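Local coordinates for protein diadenosine tetraphosphatase, putative (Trypanosoma brucei, PDB 2QJC) that probably hydrolyses phosphoester or phosphoanhydride bonds, perhaps those of diadenosine tetraphosphate, as a metallophosphatase that binds a pair of manganese ions, at residues Thr18-Ile23 with Ala233-Gly238. Residues are numbered along the deposited sequence; the frame is centred on the assembly and turned at random.
Sequences TGRVII and AAVFPG
Ile23 and Phe236 meet on one face of an antiparallel strand pair, where Ile23 CD1 reaches the ring at CE2 (3.8 Å) and, almost equally, at CD2. With chi1 at -69°, Phe236 CG lies beside its own backbone N, and the ring stands next to the Ala234 side chain, with CD2 and CE2 turned to Ile23 CD1. Val21 shares this face; its CB stands 4.4 Å from Phe236 CB, and its carbonyl O lies near the ring plane at the edge. Two hydrogen-bonded pairs hold the strands together. Val21 N gives to Phe236 O at 2.8 Å and Phe236 N returns a bond to Val21 O at 2.9 Å; Ile23 and Ala234 exchange the same two bonds, with Ile23 N to Ala234 O nearly straight at 173°. Between them Ile22 faces Val235 as a non-hydrogen-bonded pair, both side chains on the other face, where Ile22 CG2 touches Ala233 CB (4.1 Å). Beyond the regular pairing, Arg20 CA lies 3.3 Å from Phe236 O in a CA-H...O contact, so the oxygen that accepts from Val21 N has a second, weaker partner. The Arg20 chain runs extended, with CG anti to the backbone N (chi1 -169°), and passes NE by Val235 CG1 at 3.9 Å; its guanidinium is fixed farther out by Asp48 through a salt bridge and by the carbonyl of Val41. Regular pairing stops at Phe236, where a cis peptide leads into Pro237. Val137 and Val201 of the second sheet cover Ile23 and Phe236, whereas helix 31-41 packs on Ile22 and Ala233. Strand 21-24 is thus the middle strand of one of the two facing mixed sheets of the calcineurin-like metallophosphoesterase sandwich, with 230-236 between it and edge strand 240-245, and leads on to the manganese ligands Asp26 and His28.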
loop_
_atom_site.group_PDB
_atom_site.type_symbol
_atom_site.label_atom_id
_atom_site.label_comp_id
_atom_site.label_asym_id
_atom_site.label_seq_id
_atom_site.Cartn_x
_atom_site.Cartn_y
_atom_site.Cartn_z
ATOM N N THR A 18 14.244 1.403 -13.647
ATOM C CA THR A 18 13.749 1.066 -14.979
ATOM C C THR A 18 13.611 -0.443 -15.173
ATOM O O THR A 18 13.111 -0.900 -16.198
ATOM C CB THR A 18 14.693 1.617 -16.081
ATOM O OG1 THR A 18 15.968 0.962 -15.995
ATOM C CG2 THR A 18 14.898 3.115 -15.901
ATOM N N GLY A 19 14.071 -1.212 -14.192
ATOM C CA GLY A 19 13.959 -2.652 -14.283
ATOM C C GLY A 19 12.553 -3.085 -13.906
ATOM O O GLY A 19 11.635 -2.268 -13.837
ATOM N N ARG A 20 12.387 -4.379 -13.662
ATOM C CA ARG A 20 11.104 -4.955 -13.292
ATOM C C ARG A 20 10.694 -4.496 -11.884
ATOM O O ARG A 20 11.508 -4.507 -10.955
ATOM C CB ARG A 20 11.241 -6.468 -13.344
ATOM C CG ARG A 20 9.980 -7.278 -13.238
ATOM C CD ARG A 20 10.415 -8.702 -12.902
ATOM N NE ARG A 20 9.327 -9.660 -12.919
ATOM C CZ ARG A 20 9.345 -10.810 -12.258
ATOM N NH1 ARG A 20 10.399 -11.142 -11.518
ATOM N NH2 ARG A 20 8.310 -11.631 -12.350
ATOM N N VAL A 21 9.433 -4.094 -11.726
ATOM C CA VAL A 21 8.938 -3.625 -10.433
ATOM C C VAL A 21 7.729 -4.424 -9.942
ATOM O O VAL A 21 6.772 -4.641 -10.677
ATOM C CB VAL A 21 8.562 -2.126 -10.500
ATOM C CG1 VAL A 21 7.969 -1.664 -9.153
ATOM C CG2 VAL A 21 9.796 -1.305 -10.839
ATOM N N ILE A 22 7.787 -4.845 -8.681
ATOM C CA ILE A 22 6.728 -5.632 -8.074
ATOM C C ILE A 22 6.088 -4.852 -6.922
ATOM O O ILE A 22 6.750 -4.483 -5.958
ATOM C CB ILE A 22 7.300 -6.979 -7.580
ATOM C CG1 ILE A 22 7.825 -7.773 -8.785
ATOM C CG2 ILE A 22 6.233 -7.784 -6.860
ATOM C CD1 ILE A 22 8.589 -9.005 -8.416
ATOM N N ILE A 23 4.792 -4.595 -7.048
ATOM C CA ILE A 23 4.038 -3.843 -6.051
ATOM C C ILE A 23 3.028 -4.776 -5.387
ATOM O O ILE A 23 2.175 -5.375 -6.063
ATOM C CB ILE A 23 3.320 -2.647 -6.718
ATOM C CG1 ILE A 23 4.350 -1.815 -7.497
ATOM C CG2 ILE A 23 2.628 -1.789 -5.658
ATOM C CD1 ILE A 23 3.756 -0.712 -8.340
ATOM N N ALA A 233 -0.225 -8.932 -6.276
ATOM C CA ALA A 233 0.818 -8.003 -6.673
ATOM C C ALA A 233 0.640 -7.605 -8.129
ATOM O O ALA A 233 0.143 -8.397 -8.942
ATOM C CB ALA A 233 2.197 -8.632 -6.474
ATOM N N ALA A 234 1.038 -6.375 -8.442
ATOM C CA ALA A 234 0.994 -5.861 -9.806
ATOM C C ALA A 234 2.439 -5.859 -10.303
ATOM O O ALA A 234 3.343 -5.378 -9.616
ATOM C CB ALA A 234 0.425 -4.448 -9.837
ATOM N N VAL A 235 2.651 -6.408 -11.496
ATOM C CA VAL A 235 3.985 -6.491 -12.070
ATOM C C VAL A 235 4.172 -5.518 -13.228
ATOM O O VAL A 235 3.352 -5.456 -14.137
ATOM C CB VAL A 235 4.279 -7.920 -12.578
ATOM C CG1 VAL A 235 5.741 -8.030 -13.030
ATOM C CG2 VAL A 235 3.980 -8.927 -11.481
ATOM N N PHE A 236 5.256 -4.752 -13.176
ATOM C CA PHE A 236 5.571 -3.789 -14.223
ATOM C C PHE A 236 6.962 -4.091 -14.777
ATOM O O PHE A 236 7.883 -4.410 -14.024
ATOM C CB PHE A 236 5.499 -2.365 -13.662
ATOM C CG PHE A 236 4.100 -1.930 -13.313
ATOM C CD1 PHE A 236 3.252 -1.410 -14.292
ATOM C CD2 PHE A 236 3.599 -2.123 -12.026
ATOM C CE1 PHE A 236 1.915 -1.093 -13.994
ATOM C CE2 PHE A 236 2.259 -1.811 -11.712
ATOM C CZ PHE A 236 1.418 -1.297 -12.698
ATOM N N PRO A 237 7.141 -3.964 -16.101
ATOM C CA PRO A 237 6.143 -3.553 -17.094
ATOM C C PRO A 237 4.994 -4.530 -17.360
ATOM O O PRO A 237 5.114 -5.738 -17.144
ATOM C CB PRO A 237 6.988 -3.302 -18.343
ATOM C CG PRO A 237 8.085 -4.305 -18.204
ATOM C CD PRO A 237 8.447 -4.221 -16.739
ATOM N N GLY A 238 3.879 -3.989 -17.838
ATOM C CA GLY A 238 2.720 -4.810 -18.137
ATOM C C GLY A 238 1.525 -4.500 -17.254
ATOM O O GLY A 238 0.451 -4.165 -17.748
#